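Local coordinates for protein NalP translocator (Neisseria meningitidis, PDB 1UYN) that forms a twelve-stranded outer-membrane barrel whose hydrophilic pore serves to carry the secreted protease passenger domain of its autotransporter to the bacterial cell surface, at residues A22-Q25 against G26-L29; V32-G35 against L36-N39; A290-K293 against Q294-N297. All blocks are in the same frame, centred on the assembly; numbering follows the deposited sequence.

Contact 1: A22-Q25 against G26-L29; sequences ADMQ and GRRL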
ATOM      1  N   ALA A  22       7.501  -0.950  -2.316  1.00 21.54           N
ATOM      2  CA  ALA A  22       6.541  -0.392  -3.292  1.00 21.45           C
ATOM      3  C   ALA A  22       5.176  -1.078  -3.292  1.00 21.18           C
ATOM      4  O   ALA A  22       4.129  -0.448  -3.504  1.00 20.47           O
ATOM      5  CB  ALA A  22       7.121  -0.443  -4.719  1.00 21.03           C
ATOM      6  N   ASP A  23       5.211  -2.391  -3.115  1.00 21.47           N
ATOM      7  CA  ASP A  23       4.024  -3.230  -3.205  1.00 20.72           C
ATOM      8  C   ASP A  23       3.194  -2.968  -1.961  1.00 21.08           C
ATOM      9  O   ASP A  23       1.990  -2.774  -2.044  1.00 22.10           O
ATOM     10  CB  ASP A  23       4.470  -4.665  -3.280  1.00 20.29           C
ATOM     11  CG  ASP A  23       3.342  -5.615  -3.495  1.00 19.20           C
ATOM     12  OD1 ASP A  23       2.823  -5.669  -4.616  1.00 19.96           O
ATOM     13  OD2 ASP A  23       2.953  -6.396  -2.623  1.00 17.25           O
ATOM     14  N   MET A  24       3.853  -2.907  -0.811  1.00 21.20           N
ATOM     15  CA  MET A  24       3.182  -2.545   0.427  1.00 21.28           C
ATOM     16  C   MET A  24       2.604  -1.170   0.379  1.00 20.13           C
ATOM     17  O   MET A  24       1.509  -0.964   0.879  1.00 20.42           O
ATOM     18  CB  MET A  24       4.114  -2.665   1.633  1.00 22.12           C
ATOM     19  CG  MET A  24       3.913  -3.988   2.383  1.00 26.25           C
ATOM     20  SD  MET A  24       5.275  -4.443   3.416  1.00 33.76           S
ATOM     21  CE  MET A  24       5.303  -6.170   3.128  1.00 37.88           C
ATOM     22  N   GLN A  25       3.350  -0.238  -0.195  1.00 20.29           N
ATOM     23  CA  GLN A  25       2.946   1.152  -0.368  1.00 20.33           C
ATOM     24  C   GLN A  25       1.680   1.303  -1.195  1.00 21.05           C
ATOM     25  O   GLN A  25       0.906   2.205  -0.945  1.00 23.09           O
ATOM     26  CB  GLN A  25       4.046   1.963  -1.034  1.00 20.00           C
ATOM     27  CG  GLN A  25       3.902   3.444  -0.855  1.00 20.01           C
ATOM     28  CD  GLN A  25       4.452   3.956   0.477  1.00 21.64           C
ATOM     29  OE1 GLN A  25       4.441   3.235   1.475  1.00 24.08           O
ATOM     30  NE2 GLN A  25       4.886   5.234   0.506  1.00 24.86           N
ATOM     31  N   GLY A  26       1.435   0.436  -2.164  1.00 21.01           N
ATOM     32  CA  GLY A  26       0.215   0.535  -2.935  1.00 20.81           C
ATOM     33  C   GLY A  26      -1.008   0.247  -2.076  1.00 21.36           C
ATOM     34  O   GLY A  26      -2.110   0.780  -2.311  1.00 22.02           O
ATOM     35  N   ARG A  27      -0.863  -0.652  -1.116  1.00 21.41           N
ATOM     36  CA  ARG A  27      -1.989  -0.945  -0.257  1.00 22.21           C
ATOM     37  C   ARG A  27      -2.158   0.180   0.758  1.00 22.59           C
ATOM     38  O   ARG A  27      -3.302   0.532   1.094  1.00 22.61           O
ATOM     39  CB  ARG A  27      -1.839  -2.285   0.436  1.00 22.66           C
ATOM     40  CG  ARG A  27      -1.886  -3.480  -0.524  1.00 22.89           C
ATOM     41  CD  ARG A  27      -1.829  -4.777   0.214  1.00 23.72           C
ATOM     42  NE  ARG A  27      -0.456  -5.047   0.575  1.00 25.54           N
ATOM     43  CZ  ARG A  27       0.420  -5.539  -0.275  1.00 29.31           C
ATOM     44  NH1 ARG A  27       0.051  -5.819  -1.529  1.00 30.93           N
ATOM     45  NH2 ARG A  27       1.666  -5.764   0.117  1.00 30.00           N
ATOM     46  N   ARG A  28      -1.050   0.766   1.220  1.00 21.72           N
ATOM     47  CA  ARG A  28      -1.163   1.889   2.147  1.00 21.67           C
ATOM     48  C   ARG A  28      -1.982   2.992   1.521  1.00 21.42           C
ATOM     49  O   ARG A  28      -2.809   3.603   2.189  1.00 20.90           O
ATOM     50  CB  ARG A  28       0.208   2.441   2.570  1.00 21.41           C
ATOM     51  CG  ARG A  28       0.973   1.450   3.378  1.00 22.69           C
ATOM     52  CD  ARG A  28       2.352   1.885   3.759  1.00 25.71           C
ATOM     53  NE  ARG A  28       3.103   0.798   4.419  1.00 25.42           N
ATOM     54  CZ  ARG A  28       4.188   0.208   3.916  1.00 25.15           C
ATOM     55  NH1 ARG A  28       4.682   0.545   2.712  1.00 27.65           N
ATOM     56  NH2 ARG A  28       4.777  -0.753   4.606  1.00 23.40           N
ATOM     57  N   LEU A  29      -1.743   3.250   0.242  1.00 21.88           N
ATOM     58  CA  LEU A  29      -2.500   4.259  -0.484  1.00 22.37           C
ATOM     59  C   LEU A  29      -3.995   3.853  -0.631  1.00 22.98           C
ATOM     60  O   LEU A  29      -4.900   4.699  -0.546  1.00 22.08           O
ATOM     61  CB  LEU A  29      -1.871   4.485  -1.854  1.00 22.45           C
ATOM     62  CG  LEU A  29      -2.439   5.717  -2.576  1.00 22.20           C
ATOM     63  CD1 LEU A  29      -1.945   7.028  -1.936  1.00 22.78           C
ATOM     64  CD2 LEU A  29      -2.157   5.682  -4.032  1.00 18.51           C
TER

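Contact 2: V32-G35 against L36-N39; sequences VSDG and LDHN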
ATOM      1  N   VAL A  32      -5.993   4.853   2.535  1.00 21.51           N
ATOM      2  CA  VAL A  32      -6.295   6.260   2.617  1.00 21.68           C
ATOM      3  C   VAL A  32      -7.427   6.622   1.637  1.00 22.15           C
ATOM      4  O   VAL A  32      -8.258   7.488   1.917  1.00 21.80           O
ATOM      5  CB  VAL A  32      -4.991   7.047   2.281  1.00 21.80           C
ATOM      6  CG1 VAL A  32      -5.220   8.564   2.128  1.00 22.19           C
ATOM      7  CG2 VAL A  32      -3.957   6.767   3.343  1.00 21.76           C
ATOM      8  N   SER A  33      -7.424   5.985   0.470  1.00 22.43           N
ATOM      9  CA  SER A  33      -8.469   6.185  -0.540  1.00 22.76           C
ATOM     10  C   SER A  33      -9.780   5.563  -0.103  1.00 23.06           C
ATOM     11  O   SER A  33     -10.829   6.036  -0.460  1.00 23.31           O
ATOM     12  CB  SER A  33      -8.054   5.574  -1.901  1.00 22.95           C
ATOM     13  OG  SER A  33      -9.152   5.486  -2.786  1.00 22.45           O
ATOM     14  N   ASP A  34      -9.727   4.482   0.650  1.00 24.05           N
ATOM     15  CA  ASP A  34     -10.943   3.885   1.175  1.00 24.79           C
ATOM     16  C   ASP A  34     -11.562   4.860   2.200  1.00 24.27           C
ATOM     17  O   ASP A  34     -12.783   5.036   2.235  1.00 23.98           O
ATOM     18  CB  ASP A  34     -10.651   2.465   1.724  1.00 25.47           C
ATOM     19  CG  ASP A  34     -10.283   1.447   0.567  1.00 30.31           C
ATOM     20  OD1 ASP A  34     -10.544   1.798  -0.625  1.00 31.20           O
ATOM     21  OD2 ASP A  34      -9.724   0.303   0.745  1.00 36.05           O
ATOM     22  N   GLY A  35     -10.699   5.556   2.944  1.00 23.18           N
ATOM     23  CA  GLY A  35     -11.085   6.538   3.921  1.00 23.02           C
ATOM     24  C   GLY A  35     -11.826   7.741   3.420  1.00 23.93           C
ATOM     25  O   GLY A  35     -12.390   8.513   4.208  1.00 23.95           O
ATOM     26  N   LEU A  36     -11.784   7.944   2.110  1.00 25.76           N
ATOM     27  CA  LEU A  36     -12.574   8.977   1.434  1.00 26.67           C
ATOM     28  C   LEU A  36     -14.049   8.609   1.287  1.00 28.79           C
ATOM     29  O   LEU A  36     -14.895   9.498   1.185  1.00 29.13           O
ATOM     30  CB  LEU A  36     -11.992   9.269   0.061  1.00 26.02           C
ATOM     31  CG  LEU A  36     -10.641   9.981   0.049  1.00 24.54           C
ATOM     32  CD1 LEU A  36     -10.027   9.867  -1.320  1.00 23.49           C
ATOM     33  CD2 LEU A  36     -10.731  11.453   0.453  1.00 22.30           C
ATOM     34  N   ASP A  37     -14.352   7.311   1.280  1.00 31.35           N
ATOM     35  CA  ASP A  37     -15.714   6.809   1.030  1.00 33.78           C
ATOM     36  C   ASP A  37     -16.601   6.892   2.291  1.00 36.73           C
ATOM     37  O   ASP A  37     -17.762   7.270   2.229  1.00 36.93           O
ATOM     38  CB  ASP A  37     -15.683   5.352   0.510  1.00 32.87           C
ATOM     39  CG  ASP A  37     -14.634   5.129  -0.570  1.00 32.40           C
ATOM     40  OD1 ASP A  37     -14.299   6.105  -1.270  1.00 28.00           O
ATOM     41  OD2 ASP A  37     -14.071   4.017  -0.779  1.00 31.77           O
ATOM     42  N   HIS A  38     -16.018   6.559   3.436  1.00 40.71           N
ATOM     43  CA  HIS A  38     -16.766   6.361   4.684  1.00 43.72           C
ATOM     44  C   HIS A  38     -17.528   7.602   5.084  1.00 44.64           C
ATOM     45  O   HIS A  38     -18.628   7.512   5.612  1.00 45.54           O
ATOM     46  CB  HIS A  38     -15.805   5.929   5.820  1.00 44.55           C
ATOM     47  CG  HIS A  38     -14.875   4.820   5.419  1.00 48.49           C
ATOM     48  ND1 HIS A  38     -15.292   3.517   5.234  1.00 53.63           N
ATOM     49  CD2 HIS A  38     -13.565   4.842   5.093  1.00 51.82           C
ATOM     50  CE1 HIS A  38     -14.266   2.781   4.836  1.00 55.42           C
ATOM     51  NE2 HIS A  38     -13.204   3.563   4.743  1.00 54.19           N
ATOM     52  N   ASN A  39     -16.943   8.755   4.795  1.00 45.91           N
ATOM     53  CA  ASN A  39     -17.354  10.011   5.402  1.00 46.67           C
ATOM     54  C   ASN A  39     -18.824  10.358   5.180  1.00 46.58           C
ATOM     55  O   ASN A  39     -19.334  10.275   4.053  1.00 47.00           O
ATOM     56  CB  ASN A  39     -16.433  11.171   4.956  1.00 47.38           C
ATOM     57  CG  ASN A  39     -15.521  11.653   6.081  1.00 48.89           C
ATOM     58  OD1 ASN A  39     -15.824  12.658   6.758  1.00 51.15           O
ATOM     59  ND2 ASN A  39     -14.428  10.917   6.322  1.00 48.45           N
TER

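Contact 3: A290-K293 against Q294-N297; sequences AGSK and QYGN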
ATOM      1  N   ALA A 290      -4.213 -10.841  -2.012  1.00 20.50           N
ATOM      2  CA  ALA A 290      -3.816 -10.647  -3.414  1.00 19.88           C
ATOM      3  C   ALA A 290      -3.076 -11.876  -3.959  1.00 20.05           C
ATOM      4  O   ALA A 290      -2.165 -12.372  -3.292  1.00 19.38           O
ATOM      5  CB  ALA A 290      -2.936  -9.480  -3.531  1.00 19.53           C
ATOM      6  N   GLY A 291      -3.447 -12.340  -5.163  1.00 19.87           N
ATOM      7  CA  GLY A 291      -2.743 -13.428  -5.843  1.00 20.57           C
ATOM      8  C   GLY A 291      -2.437 -13.252  -7.327  1.00 21.14           C
ATOM      9  O   GLY A 291      -3.244 -12.810  -8.114  1.00 20.10           O
ATOM     10  N   SER A 292      -1.223 -13.570  -7.718  1.00 23.22           N
ATOM     11  CA  SER A 292      -0.967 -13.977  -9.111  1.00 24.54           C
ATOM     12  C   SER A 292      -0.128 -15.211  -9.053  1.00 25.74           C
ATOM     13  O   SER A 292       0.218 -15.652  -7.974  1.00 25.84           O
ATOM     14  CB  SER A 292      -0.208 -12.904  -9.874  1.00 24.88           C
ATOM     15  OG  SER A 292       1.060 -12.701  -9.300  1.00 24.96           O
ATOM     16  N   LYS A 293       0.207 -15.785 -10.205  1.00 27.79           N
ATOM     17  CA  LYS A 293       1.184 -16.865 -10.234  1.00 28.25           C
ATOM     18  C   LYS A 293       2.424 -16.270  -9.584  1.00 28.41           C
ATOM     19  O   LYS A 293       2.794 -15.115  -9.844  1.00 28.40           O
ATOM     20  CB  LYS A 293       1.456 -17.385 -11.659  1.00 28.91           C
ATOM     21  CG  LYS A 293       2.383 -16.509 -12.537  1.00 30.57           C
ATOM     22  CD  LYS A 293       2.924 -17.315 -13.735  1.00 33.71           C
ATOM     23  CE  LYS A 293       4.344 -17.898 -13.498  1.00 33.94           C
ATOM     24  NZ  LYS A 293       4.547 -19.154 -14.305  1.00 34.04           N
ATOM     25  N   GLN A 294       2.993 -17.053  -8.672  1.00 28.48           N
ATOM     26  CA  GLN A 294       4.192 -16.708  -7.915  1.00 28.25           C
ATOM     27  C   GLN A 294       4.038 -15.495  -7.023  1.00 27.08           C
ATOM     28  O   GLN A 294       5.025 -14.864  -6.626  1.00 27.86           O
ATOM     29  CB  GLN A 294       5.376 -16.547  -8.869  1.00 28.86           C
ATOM     30  CG  GLN A 294       6.033 -17.891  -9.261  1.00 30.79           C
ATOM     31  CD  GLN A 294       7.283 -17.655 -10.088  1.00 33.49           C
ATOM     32  OE1 GLN A 294       8.295 -18.370  -9.943  1.00 35.92           O
ATOM     33  NE2 GLN A 294       7.236 -16.619 -10.933  1.00 34.05           N
ATOM     34  N   TYR A 295       2.811 -15.156  -6.675  1.00 25.49           N
ATOM     35  CA  TYR A 295       2.622 -14.052  -5.727  1.00 24.26           C
ATOM     36  C   TYR A 295       1.407 -14.338  -4.881  1.00 23.14           C
ATOM     37  O   TYR A 295       0.406 -14.822  -5.364  1.00 23.55           O
ATOM     38  CB  TYR A 295       2.548 -12.674  -6.442  1.00 24.02           C
ATOM     39  CG  TYR A 295       2.276 -11.495  -5.528  1.00 22.22           C
ATOM     40  CD1 TYR A 295       1.010 -11.298  -4.976  1.00 20.28           C
ATOM     41  CD2 TYR A 295       3.268 -10.584  -5.212  1.00 21.11           C
ATOM     42  CE1 TYR A 295       0.745 -10.260  -4.160  1.00 18.50           C
ATOM     43  CE2 TYR A 295       3.015  -9.507  -4.347  1.00 18.88           C
ATOM     44  CZ  TYR A 295       1.744  -9.360  -3.833  1.00 18.58           C
ATOM     45  OH  TYR A 295       1.422  -8.330  -2.988  1.00 13.75           O
ATOM     46  N   GLY A 296       1.524 -14.054  -3.598  1.00 22.35           N
ATOM     47  CA  GLY A 296       0.411 -14.167  -2.677  1.00 21.61           C
ATOM     48  C   GLY A 296       0.669 -13.316  -1.462  1.00 20.91           C
ATOM     49  O   GLY A 296       1.703 -13.437  -0.855  1.00 20.67           O
ATOM     50  N   ASN A 297      -0.272 -12.462  -1.100  1.00 20.78           N
ATOM     51  CA  ASN A 297      -0.114 -11.565   0.027  1.00 20.23           C
ATOM     52  C   ASN A 297      -1.361 -11.500   0.845  1.00 19.66           C
ATOM     53  O   ASN A 297      -2.392 -11.243   0.310  1.00 20.40           O
ATOM     54  CB  ASN A 297       0.215 -10.152  -0.467  1.00 20.09           C
ATOM     55  CG  ASN A 297       0.695  -9.247   0.660  1.00 20.99           C
ATOM     56  OD1 ASN A 297       1.844  -9.399   1.157  1.00 24.60           O
ATOM     57  ND2 ASN A 297      -0.177  -8.324   1.101  1.00 17.76           N
TER

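Contact 1: A22-Q25 against G26-L29
The guanidinium groups of R27 and R28 each fold back along the helix onto the turn before. Carbonyl O of D23 sits over one face of the R27 group, 3.5 Å above its plane and displaced toward the rim, while D23 OD2 lies at the edge, in plane. CB of M24 lies over one face of the R28 group, 3.4 Å from R28 NH1, and the amide oxygen of Q25 lies at its edge.

R27 grips D23 end-on: NH2 lies 3.1 Å and NH1 3.2 Å from the same atom, D23 OD2, both reaching it from one side of the carboxylate plane, whose angle to the guanidinium is 67°. A bend of the R27 chain at chi3 (-80°) turns the group back to make this salt bridge. The oxygen also accepts from Y295 OH, D23 OD1 pairs with R266, and R27 NE reaches D52 on the first barrel strand.

R28 runs extended from CG to NE and crosses the methionine side chain at a slant, with NH1 donating to Q25 OE1 at 3.0 Å, the amide and guanidinium planes standing steeply against each other. R28 NE is taken by T69, and Q25 NE2 by S108. Under the side chains run the i to i+4 backbone bonds, among them R28 N to M24 O and L29 N to Q25 O.

Polar and charged side chains thus leave this helix in several directions and find partners on the surrounding strands, an arrangement characteristic of the helix that occupies the hydrophilic pore of an autotransporter translocator barrel.

Contact 2: V32-G35 against L36-N39
D37 folds its side chain back over the carbonyl of D34. Its CB lies 3.4 Å from D34 O, and CG keeps the same distance from that oxygen. From CG the carboxylate spreads to two sides. OD1 heads toward the carbonyl of S33, 3.6 Å from S33 O, and is engaged by K124 and R114 on the barrel wall; OD2 stays near the D34 carbonyl, 3.4 Å from D34 O, an approach of two acceptors and no bond. Placing CG beside the backbone N (chi1 -45°) brings the carboxylate back over the preceding turn instead of out along the chain.

Beyond it, D34 and D37 lie side by side and point the same way, with D34 OD1 and D37 OD2 4.2 Å apart. Such like charges would be costly alone, but D34 OD2 forms a salt bridge with R286 and D37 OD1 has its lysine and arginine, so the pair is probably offset by the basic residues lining the pore.

The stretch lies at the C-terminal end of the pore helix, where the chain passes into the loop leading to the first barrel strand. Here the backbone bonds span three residues, as in a 3-10 turn: D37 N donates to D34 O at 2.9 Å, and L36 N more weakly to S33 O.

L36 turns to the neighbouring wall, its CB 3.5 Å from S33 O and its side chain packed on L126, T83 and A85. The H38 ring lies against the same turn, with G35 CA meeting it edge-on, 3.2 Å from H38 CD2. NE2 of that ring also comes close to D34 O, but the angle is too poor for a hydrogen bond.

Contact 3: A290-K293 against Q294-N297
Y295 reaches diagonally across the hairpin to A290, bringing CE1 of its ring to 3.8 Å from A290 CB. The ring presents its edge, near its own plane, to the backbone of the opposite strand, where A290 O and G291 CA lie. A first torsion with CG opposite the backbone N (chi1 177°) lays the ring along the hairpin in that direction. Nearer the turn, S292 OG comes within 3.2 Å of Y295 CB, and the same hydroxyl donates to K293 O inside the turn.

The backbone fixes this register. A290 and N297 form a hydrogen-bonded antiparallel pair, with A290 N to N297 O at 3.0 Å and N297 N to A290 O at 2.9 Å. G291 faces G296 in a non-hydrogen-bonded pair, flanked by CA-H...O contacts such as that from G296 CA to A290 O. S292 and Y295 close the end with Y295 N to S292 O at 2.9 Å and a returning bond from S292 N to Y295 O.

K293 and Q294 occupy the two corners of a type II turn, their side chains running side by side.

Farther out, Y295 OH bonds to D23 on the pore helix, R266 makes a cation-pi contact with the ring and W56 meets it edge-to-face; N297 ND2 is held by D52. G291 pairs with L267 through the backbone, while G296 and Q294 bond to T55 and E57. Together these describe a tight beta hairpin with a two-residue turn between the last two strands, set beside the seam where strand 295-307 meets strand 43-57 to close the autotransporter barrel.

From the N terminus the chain first runs through helix 12-34 inside the barrel. Contact 1 lies midway along it, near the centre of the chain, and contact 2 follows about 16 Å away between centres, where the helix passes into the loop to strand 43-57. The strands then go round the wall until contact 3 turns strand 281-292 into strand 295-307. The three follow in series; none nests in or crosses another. Contacts 1 and 3, far apart in sequence, meet directly: the D23/R27 pair of the former and Y295 of the latter join the pore helix to the last hairpin. Contacts 2 and 3 do not touch, their nearest atoms being about 13 Å apart.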